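Local coordinates for probable spore coat polysaccharide biosynthesis protein E (PDB 3G8R) that probably makes a phosphorylated sialic acid, as an N-acylneuraminate-9-phosphate synthase, and binds zinc in its barrel domain, at residues 282-293 / 322-333; 142-151 / 184-192. All coordinates share one frame; numbering follows the deposited sequence.

How the contacts relate
The deposited piece of this longer protein holds a NeuB-family TIM barrel and a SAF domain, and the two contacts sample one each. Contact 2 comes first along the chain. It joins two neighbouring helices on the outside of the barrel. Contact 1 lies wholly in the SAF domain. Their centres are 64 Å apart, and their nearest atoms about 40 Å, so they do not touch. Contact 2 is the one near the zinc site of His202 and His225: the side chain of Ala143 is about 9 Å from the metal. Contact 1 is away from that site in its own chain. Both contacts reach the second subunit.

Contact 1 of 2, residues 282-293 / 322-333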
loop_
_atom_site.group_PDB
_atom_site.type_symbol
_atom_site.label_atom_id
_atom_site.label_comp_id
_atom_site.label_asym_id
_atom_site.label_seq_id
_atom_site.Cartn_x
_atom_site.Cartn_y
_atom_site.Cartn_z
ATOM N N VAL A 282 30.570 3.495 26.627
ATOM C CA VAL A 282 31.229 2.580 27.519
ATOM C C VAL A 282 32.222 3.375 28.317
ATOM O O VAL A 282 33.102 4.027 27.742
ATOM C CB VAL A 282 31.980 1.517 26.734
ATOM C CG1 VAL A 282 32.692 0.548 27.678
ATOM C CG2 VAL A 282 31.056 0.802 25.883
ATOM N N PHE A 283 32.096 3.308 29.640
ATOM C CA PHE A 283 32.991 4.040 30.535
ATOM C C PHE A 283 33.779 3.084 31.389
ATOM O O PHE A 283 33.265 2.033 31.770
ATOM C CB PHE A 283 32.193 4.961 31.470
ATOM C CG PHE A 283 31.502 6.101 30.769
ATOM C CD1 PHE A 283 32.066 7.368 30.761
ATOM C CD2 PHE A 283 30.279 5.905 30.111
ATOM C CE1 PHE A 283 31.416 8.440 30.120
ATOM C CE2 PHE A 283 29.615 6.965 29.465
ATOM C CZ PHE A 283 30.180 8.239 29.475
ATOM N N ALA A 284 35.017 3.451 31.708
ATOM C CA ALA A 284 35.763 2.710 32.734
ATOM C C ALA A 284 35.206 3.005 34.132
ATOM O O ALA A 284 34.837 4.156 34.457
ATOM C CB ALA A 284 37.248 2.997 32.666
ATOM N N THR A 285 35.113 1.959 34.948
ATOM C CA THR A 285 34.601 2.126 36.302
ATOM C C THR A 285 35.748 2.177 37.327
ATOM O O THR A 285 35.524 2.440 38.516
ATOM C CB THR A 285 33.624 1.011 36.679
ATOM O OG1 THR A 285 34.299 -0.230 36.647
ATOM C CG2 THR A 285 32.520 0.933 35.698
ATOM N N ARG A 286 36.971 1.984 36.819
ATOM C CA ARG A 286 38.133 1.516 37.569
ATOM C C ARG A 286 39.359 1.830 36.688
ATOM O O ARG A 286 39.279 1.708 35.474
ATOM C CB ARG A 286 37.939 0.016 37.753
ATOM C CG ARG A 286 39.078 -0.794 38.192
ATOM C CD ARG A 286 38.523 -2.123 38.624
ATOM N NE ARG A 286 38.076 -2.109 40.032
ATOM C CZ ARG A 286 36.802 -2.038 40.450
ATOM N NH1 ARG A 286 36.535 -2.039 41.749
ATOM N NH2 ARG A 286 35.787 -1.953 39.586
ATOM N N PRO A 287 40.501 2.235 37.278
ATOM C CA PRO A 287 41.577 2.516 36.332
ATOM C C PRO A 287 41.938 1.251 35.560
ATOM O O PRO A 287 41.960 0.169 36.127
ATOM C CB PRO A 287 42.755 2.950 37.224
ATOM C CG PRO A 287 42.211 3.065 38.596
ATOM C CD PRO A 287 40.977 2.235 38.672
ATOM N N VAL A 288 42.197 1.402 34.275
ATOM C CA VAL A 288 42.549 0.290 33.421
ATOM C C VAL A 288 43.935 0.579 32.857
ATOM O O VAL A 288 44.129 1.575 32.151
ATOM C CB VAL A 288 41.522 0.123 32.241
ATOM C CG1 VAL A 288 41.984 -0.967 31.236
ATOM C CG2 VAL A 288 40.141 -0.168 32.764
ATOM N N ALA A 289 44.880 -0.306 33.170
ATOM C CA ALA A 289 46.276 -0.172 32.742
ATOM C C ALA A 289 46.461 -0.493 31.272
ATOM O O ALA A 289 45.584 -1.078 30.633
ATOM C CB ALA A 289 47.176 -1.053 33.585
ATOM N N ALA A 290 47.606 -0.104 30.731
ATOM C CA ALA A 290 47.964 -0.494 29.382
ATOM C C ALA A 290 47.985 -2.018 29.307
ATOM O O ALA A 290 48.400 -2.693 30.246
ATOM C CB ALA A 290 49.312 0.090 29.000
ATOM N N GLY A 291 47.494 -2.565 28.205
ATOM C CA GLY A 291 47.464 -4.010 28.057
ATOM C C GLY A 291 46.554 -4.755 29.031
ATOM O O GLY A 291 46.564 -5.983 29.029
ATOM N N GLU A 292 45.795 -4.034 29.865
ATOM C CA GLU A 292 44.681 -4.640 30.598
ATOM C C GLU A 292 43.543 -4.907 29.638
ATOM O O GLU A 292 43.236 -4.076 28.774
ATOM C CB GLU A 292 44.153 -3.742 31.715
ATOM C CG GLU A 292 44.842 -3.906 33.064
ATOM C CD GLU A 292 43.910 -3.614 34.254
ATOM O OE1 GLU A 292 44.238 -2.683 35.039
ATOM O OE2 GLU A 292 42.864 -4.307 34.409
ATOM N N ALA A 293 42.918 -6.068 29.785
ATOM C CA ALA A 293 41.716 -6.364 29.010
ATOM C C ALA A 293 40.500 -5.711 29.659
ATOM O O ALA A 293 40.417 -5.583 30.882
ATOM C CB ALA A 293 41.498 -7.878 28.858
ATOM N N THR A 322 41.881 -4.875 24.500
ATOM C CA THR A 322 42.813 -4.449 25.532
ATOM C C THR A 322 43.086 -2.970 25.348
ATOM O O THR A 322 43.028 -2.460 24.228
ATOM C CB THR A 322 44.149 -5.192 25.439
ATOM O OG1 THR A 322 44.600 -5.174 24.075
ATOM C CG2 THR A 322 44.007 -6.634 25.931
ATOM N N ALA A 323 43.382 -2.296 26.448
ATOM C CA ALA A 323 43.781 -0.904 26.414
ATOM C C ALA A 323 45.248 -0.744 25.955
ATOM O O ALA A 323 46.161 -1.215 26.630
ATOM C CB ALA A 323 43.572 -0.283 27.802
ATOM N N LYS A 324 45.451 -0.090 24.809
ATOM C CA LYS A 324 46.794 0.276 24.330
ATOM C C LYS A 324 47.465 1.232 25.280
ATOM O O LYS A 324 48.655 1.098 25.520
ATOM C CB LYS A 324 46.780 0.949 22.949
ATOM C CG LYS A 324 46.129 0.151 21.828
ATOM C CD LYS A 324 46.656 0.559 20.441
ATOM C CE LYS A 324 45.623 1.312 19.571
ATOM N NZ LYS A 324 45.967 2.765 19.393
ATOM N N THR A 325 46.704 2.197 25.801
ATOM C CA THR A 325 47.182 3.216 26.755
ATOM C C THR A 325 46.247 3.205 27.989
ATOM O O THR A 325 45.091 2.817 27.870
ATOM C CB THR A 325 47.212 4.645 26.102
ATOM O OG1 THR A 325 45.980 4.895 25.395
ATOM C CG2 THR A 325 48.385 4.798 25.109
ATOM N N PRO A 326 46.727 3.637 29.173
ATOM C CA PRO A 326 45.885 3.482 30.362
ATOM C C PRO A 326 44.659 4.394 30.402
ATOM O O PRO A 326 44.735 5.559 30.034
ATOM C CB PRO A 326 46.840 3.824 31.512
ATOM C CG PRO A 326 47.843 4.724 30.908
ATOM C CD PRO A 326 48.033 4.238 29.504
ATOM N N ILE A 327 43.536 3.846 30.858
ATOM C CA ILE A 327 42.289 4.579 30.932
ATOM C C ILE A 327 42.010 4.985 32.372
ATOM O O ILE A 327 41.983 4.134 33.255
ATOM C CB ILE A 327 41.087 3.728 30.442
ATOM C CG1 ILE A 327 41.491 2.733 29.338
ATOM C CG2 ILE A 327 39.878 4.658 30.039
ATOM C CD1 ILE A 327 40.992 3.039 27.943
ATOM N N ALA A 328 41.771 6.270 32.617
ATOM C CA ALA A 328 41.452 6.707 33.972
ATOM C C ALA A 328 40.085 6.189 34.383
ATOM O O ALA A 328 39.217 6.006 33.545
ATOM C CB ALA A 328 41.476 8.196 34.052
ATOM N N ALA A 329 39.878 5.960 35.670
ATOM C CA ALA A 329 38.538 5.593 36.134
ATOM C C ALA A 329 37.505 6.676 35.823
ATOM O O ALA A 329 37.821 7.885 35.809
ATOM C CB ALA A 329 38.539 5.278 37.591
ATOM N N ASP A 330 36.276 6.209 35.561
ATOM C CA ASP A 330 35.099 7.035 35.207
ATOM C C ASP A 330 35.289 7.785 33.881
ATOM O O ASP A 330 34.495 8.627 33.482
ATOM C CB ASP A 330 34.666 7.926 36.391
ATOM C CG ASP A 330 34.066 7.114 37.565
ATOM O OD1 ASP A 330 34.112 7.597 38.714
ATOM O OD2 ASP A 330 33.544 5.989 37.360
ATOM N N ALA A 331 36.328 7.420 33.158
ATOM C CA ALA A 331 36.553 8.050 31.880
ATOM C C ALA A 331 35.930 7.300 30.714
ATOM O O ALA A 331 35.757 6.082 30.747
ATOM C CB ALA A 331 38.034 8.251 31.645
ATOM N N PRO A 332 35.595 8.038 29.666
ATOM C CA PRO A 332 35.010 7.408 28.499
ATOM C C PRO A 332 36.066 6.583 27.832
ATOM O O PRO A 332 37.179 7.054 27.662
ATOM C CB PRO A 332 34.611 8.591 27.612
ATOM C CG PRO A 332 35.368 9.768 28.157
ATOM C CD PRO A 332 35.622 9.509 29.584
ATOM N N VAL A 333 35.728 5.355 27.473
ATOM C CA VAL A 333 36.644 4.513 26.763
ATOM C C VAL A 333 36.592 4.946 25.318
ATOM O O VAL A 333 35.666 4.617 24.606
ATOM C CB VAL A 333 36.213 3.071 26.804
ATOM C CG1 VAL A 333 37.069 2.255 25.849
ATOM C CG2 VAL A 333 36.284 2.518 28.199
#
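Phe283 meets Pro332 obliquely. With CG anti to the carbonyl carbon (chi1 -67°), the ring lies beside Pro332: CD1 is 3.7 Å from Pro332 CA, and CE1 lies close to Pro332 CB. The ring also stacks with His55 of the second subunit. The other flat group is the carboxylate of Glu292. Ala289 N bonds to its OE1 from above the plane, 47° out of it, and this side-chain bond braces the type II turn 289-292.

At the centre, Val288 and Ile327 form an antiparallel hydrogen-bonded pair. Val288 N donates to Ile327 O at 2.9 Å, and Ile327 N donates back to Val288 O at 2.7 Å. Their side chains lie side by side and point the same way, with Val288 CB 3.9 Å from Ile327 CG1. Val288 CG1, anti to the backbone N (chi1 174°), reaches Ala323 CB at 3.8 Å. Ile327 CG2 touches Ala284 CB.

Matching bonds flank this pair. Ala284 N donates to Ala331 O at 2.9 Å, and Ala323 N donates to Glu292 O, also at 2.9 Å. Each acceptor residue closes a type II turn, 328-331 or 289-292. The third residues of these turns, Asp330 and Gly291, both have positive phi. Their N atoms turn to Ala284 O and Ala323 O; the first bond is weak, and the second is modelled too short for its length to be trusted. Beyond them, Val333 N bonds to Val282 O, which also accepts from Gln309.

The two segments are thus related by an approximate internal twofold, in keeping with the beta-clip fold of SAF domains. Backbone bonds set the register. Alanine, valine and isoleucine side chains pack between the segments, so backbone hydrogen bonds and apolar packing, rather than charge, carry the contact.

Contact 2 of 2, residues 142-151 / 184-192; sequences TAGARREDID and RIKTLRQQY
Arg184 reaches across to Thr142 and ties helix 184-191 to the loop before helix 147-158. From CB its chain runs outward through CG, anti to the backbone N (chi1 -172°), to CD, and then bends at chi3 (102°). NE bonds to His168 ND1 on strand 164-168. NH1 packs against Ile150 CD1 at 4.2 Å. NH2 ends the chain at Thr142 OG1, 2.8 Å away, with the hydroxyl near the guanidinium edge and tilted 19° from its plane. NH2 also makes a weak bond to Thr142 O, at 3.0 Å. That carbonyl already accepts Ala145 N within the type II turn 142-145, so two donors hold it. Thr142 CG2 meets Leu188 CD1 tip to tip at 3.9 Å.

At the other end, Tyr192 crosses Ile150 at about a right angle, with its OH 3.4 Å from Ile150 CB. The hydroxyl donates to Asp151 OD1; the bond is modelled so short that its exact length is doubtful. Asp151 OD1 lies at the ring edge, and the carboxylate is nearly perpendicular to the ring. Gln191 CG covers part of one ring face.

This is neighbouring-helix packing of a TIM barrel. The helices follow the adjacent parallel strands 138-141 and 164-168, and Thr142 begins the loop at the strand end that faces the zinc site.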
loop_
_atom_site.group_PDB
_atom_site.type_symbol
_atom_site.label_atom_id
_atom_site.label_comp_id
_atom_site.label_asym_id
_atom_site.label_seq_id
_atom_site.Cartn_x
_atom_site.Cartn_y
_atom_site.Cartn_z
ATOM N N THR A 142 -9.823 -7.520 -15.292
ATOM C CA THR A 142 -10.156 -8.823 -14.744
ATOM C C THR A 142 -11.368 -8.828 -13.740
ATOM O O THR A 142 -11.602 -9.821 -13.056
ATOM C CB THR A 142 -8.872 -9.398 -14.104
ATOM O OG1 THR A 142 -9.224 -10.323 -13.080
ATOM C CG2 THR A 142 -8.088 -8.309 -13.428
ATOM N N ALA A 143 -12.149 -7.754 -13.659
ATOM C CA ALA A 143 -13.329 -7.765 -12.782
ATOM C C ALA A 143 -14.148 -9.068 -12.809
ATOM O O ALA A 143 -14.603 -9.510 -13.840
ATOM C CB ALA A 143 -14.218 -6.599 -13.067
ATOM N N GLY A 144 -14.330 -9.694 -11.661
ATOM C CA GLY A 144 -15.084 -10.940 -11.594
ATOM C C GLY A 144 -14.576 -12.053 -12.498
ATOM O O GLY A 144 -15.364 -12.922 -12.903
ATOM N N ALA A 145 -13.287 -12.039 -12.835
ATOM C CA ALA A 145 -12.705 -13.146 -13.589
ATOM C C ALA A 145 -12.321 -14.215 -12.600
ATOM O O ALA A 145 -11.763 -13.906 -11.544
ATOM C CB ALA A 145 -11.475 -12.697 -14.338
ATOM N N ARG A 146 -12.595 -15.470 -12.926
ATOM C CA ARG A 146 -12.061 -16.567 -12.131
ATOM C C ARG A 146 -10.533 -16.623 -12.246
ATOM O O ARG A 146 -9.959 -16.241 -13.274
ATOM C CB ARG A 146 -12.644 -17.893 -12.584
ATOM C CG ARG A 146 -14.124 -17.947 -12.546
ATOM C CD ARG A 146 -14.585 -19.383 -12.566
ATOM N NE ARG A 146 -14.580 -20.025 -13.900
ATOM C CZ ARG A 146 -14.023 -21.219 -14.193
ATOM N NH1 ARG A 146 -13.386 -21.954 -13.260
ATOM N NH2 ARG A 146 -14.099 -21.690 -15.441
ATOM N N ARG A 147 -9.891 -17.084 -11.172
ATOM C CA ARG A 147 -8.454 -17.359 -11.148
ATOM C C ARG A 147 -8.047 -18.287 -12.311
ATOM O O ARG A 147 -7.139 -17.969 -13.077
ATOM C CB ARG A 147 -8.079 -17.996 -9.813
ATOM C CG ARG A 147 -6.612 -17.863 -9.452
ATOM C CD ARG A 147 -6.294 -18.612 -8.141
ATOM N NE ARG A 147 -5.887 -20.017 -8.322
ATOM C CZ ARG A 147 -6.579 -21.074 -7.893
ATOM N NH1 ARG A 147 -6.113 -22.309 -8.105
ATOM N NH2 ARG A 147 -7.734 -20.902 -7.247
ATOM N N GLU A 148 -8.741 -19.414 -12.447
ATOM C CA GLU A 148 -8.491 -20.358 -13.533
ATOM C C GLU A 148 -8.542 -19.694 -14.931
ATOM O O GLU A 148 -7.743 -20.029 -15.817
ATOM C CB GLU A 148 -9.415 -21.588 -13.441
ATOM C CG GLU A 148 -10.721 -21.405 -12.642
ATOM C CD GLU A 148 -10.527 -21.186 -11.114
ATOM O OE1 GLU A 148 -9.879 -22.035 -10.459
ATOM O OE2 GLU A 148 -11.025 -20.154 -10.572
ATOM N N ASP A 149 -9.445 -18.737 -15.113
ATOM C CA ASP A 149 -9.524 -18.018 -16.376
ATOM C C ASP A 149 -8.385 -17.042 -16.615
ATOM O O ASP A 149 -7.946 -16.889 -17.755
ATOM C CB ASP A 149 -10.829 -17.238 -16.478
ATOM C CG ASP A 149 -12.028 -18.127 -16.708
ATOM O OD1 ASP A 149 -11.854 -19.215 -17.339
ATOM O OD2 ASP A 149 -13.145 -17.722 -16.262
ATOM N N ILE A 150 -7.950 -16.354 -15.561
ATOM C CA ILE A 150 -6.948 -15.302 -15.674
ATOM C C ILE A 150 -5.648 -15.998 -15.870
ATOM O O ILE A 150 -4.806 -15.560 -16.642
ATOM C CB ILE A 150 -6.825 -14.469 -14.393
ATOM C CG1 ILE A 150 -8.174 -13.964 -13.942
ATOM C CG2 ILE A 150 -5.905 -13.274 -14.611
ATOM C CD1 ILE A 150 -8.158 -13.182 -12.633
ATOM N N ASP A 151 -5.490 -17.092 -15.139
ATOM C CA ASP A 151 -4.446 -18.061 -15.423
ATOM C C ASP A 151 -4.422 -18.489 -16.881
ATOM O O ASP A 151 -3.362 -18.439 -17.494
ATOM C CB ASP A 151 -4.630 -19.289 -14.566
ATOM C CG ASP A 151 -3.997 -19.156 -13.217
ATOM O OD1 ASP A 151 -3.556 -18.054 -12.830
ATOM O OD2 ASP A 151 -3.929 -20.198 -12.520
ATOM N N ARG A 184 -6.799 -6.385 -3.866
ATOM C CA ARG A 184 -6.672 -7.333 -4.930
ATOM C C ARG A 184 -5.466 -7.014 -5.809
ATOM O O ARG A 184 -4.943 -7.898 -6.507
ATOM C CB ARG A 184 -7.960 -7.475 -5.749
ATOM C CG ARG A 184 -7.815 -8.639 -6.737
ATOM C CD ARG A 184 -9.125 -9.222 -7.173
ATOM N NE ARG A 184 -9.449 -8.738 -8.495
ATOM C CZ ARG A 184 -9.567 -9.521 -9.549
ATOM N NH1 ARG A 184 -9.402 -10.833 -9.420
ATOM N NH2 ARG A 184 -9.842 -8.989 -10.731
ATOM N N ILE A 185 -5.001 -5.763 -5.756
ATOM C CA ILE A 185 -3.862 -5.387 -6.594
ATOM C C ILE A 185 -2.651 -6.256 -6.211
ATOM O O ILE A 185 -1.929 -6.746 -7.085
ATOM C CB ILE A 185 -3.562 -3.852 -6.548
ATOM C CG1 ILE A 185 -4.788 -3.037 -6.982
ATOM C CG2 ILE A 185 -2.435 -3.457 -7.481
ATOM C CD1 ILE A 185 -4.557 -1.565 -6.930
ATOM N N LYS A 186 -2.485 -6.491 -4.908
ATOM C CA LYS A 186 -1.372 -7.283 -4.391
ATOM C C LYS A 186 -1.629 -8.733 -4.697
ATOM O O LYS A 186 -0.694 -9.474 -5.022
ATOM C CB LYS A 186 -1.179 -7.069 -2.888
ATOM C CG LYS A 186 -0.244 -8.086 -2.207
ATOM C CD LYS A 186 0.559 -7.502 -1.040
ATOM C CE LYS A 186 -0.298 -7.216 0.212
ATOM N NZ LYS A 186 0.252 -6.079 1.085
ATOM N N THR A 187 -2.899 -9.141 -4.642
ATOM C CA THR A 187 -3.207 -10.531 -4.917
ATOM C C THR A 187 -2.744 -10.833 -6.318
ATOM O O THR A 187 -2.071 -11.844 -6.569
ATOM C CB THR A 187 -4.673 -10.828 -4.760
ATOM O OG1 THR A 187 -4.987 -10.845 -3.365
ATOM C CG2 THR A 187 -5.028 -12.186 -5.357
ATOM N N LEU A 188 -3.067 -9.936 -7.233
ATOM C CA LEU A 188 -2.695 -10.165 -8.604
ATOM C C LEU A 188 -1.208 -10.126 -8.751
ATOM O O LEU A 188 -0.643 -10.951 -9.453
ATOM C CB LEU A 188 -3.329 -9.125 -9.506
ATOM C CG LEU A 188 -4.829 -9.314 -9.758
ATOM C CD1 LEU A 188 -5.328 -8.261 -10.741
ATOM C CD2 LEU A 188 -5.103 -10.709 -10.288
ATOM N N ARG A 189 -0.571 -9.161 -8.090
ATOM C CA ARG A 189 0.881 -9.011 -8.189
ATOM C C ARG A 189 1.618 -10.271 -7.739
ATOM O O ARG A 189 2.581 -10.692 -8.365
ATOM C CB ARG A 189 1.361 -7.784 -7.422
ATOM C CG ARG A 189 2.812 -7.833 -7.101
ATOM C CD ARG A 189 3.269 -6.553 -6.426
ATOM N NE ARG A 189 3.783 -5.524 -7.349
ATOM C CZ ARG A 189 4.048 -5.683 -8.656
ATOM N NH1 ARG A 189 3.866 -6.863 -9.276
ATOM N NH2 ARG A 189 4.508 -4.639 -9.348
ATOM N N GLN A 190 1.136 -10.882 -6.665
ATOM C CA GLN A 190 1.782 -12.068 -6.111
ATOM C C GLN A 190 1.513 -13.325 -6.968
ATOM O O GLN A 190 2.359 -14.192 -7.086
ATOM C CB GLN A 190 1.327 -12.297 -4.681
ATOM C CG GLN A 190 1.965 -11.408 -3.620
ATOM C CD GLN A 190 1.299 -11.580 -2.224
ATOM O OE1 GLN A 190 0.120 -11.978 -2.092
ATOM N NE2 GLN A 190 2.060 -11.277 -1.188
ATOM N N GLN A 191 0.332 -13.407 -7.559
ATOM C CA GLN A 191 -0.046 -14.509 -8.410
ATOM C C GLN A 191 0.805 -14.560 -9.708
ATOM O O GLN A 191 1.093 -15.649 -10.220
ATOM C CB GLN A 191 -1.497 -14.308 -8.784
ATOM C CG GLN A 191 -2.419 -15.513 -8.669
ATOM C CD GLN A 191 -3.342 -15.443 -7.454
ATOM O OE1 GLN A 191 -4.511 -15.065 -7.556
ATOM N NE2 GLN A 191 -2.803 -15.795 -6.289
ATOM N N TYR A 192 1.193 -13.399 -10.253
ATOM C CA TYR A 192 1.753 -13.320 -11.633
ATOM C C TYR A 192 3.020 -12.466 -11.752
ATOM O O TYR A 192 2.980 -11.243 -11.877
ATOM C CB TYR A 192 0.685 -12.836 -12.631
ATOM C CG TYR A 192 -0.625 -13.616 -12.602
ATOM C CD1 TYR A 192 -0.737 -14.863 -13.199
ATOM C CD2 TYR A 192 -1.743 -13.095 -11.991
ATOM C CE1 TYR A 192 -1.903 -15.570 -13.174
ATOM C CE2 TYR A 192 -2.948 -13.785 -11.984
ATOM C CZ TYR A 192 -3.018 -15.037 -12.561
ATOM O OH TYR A 192 -4.216 -15.732 -12.535
#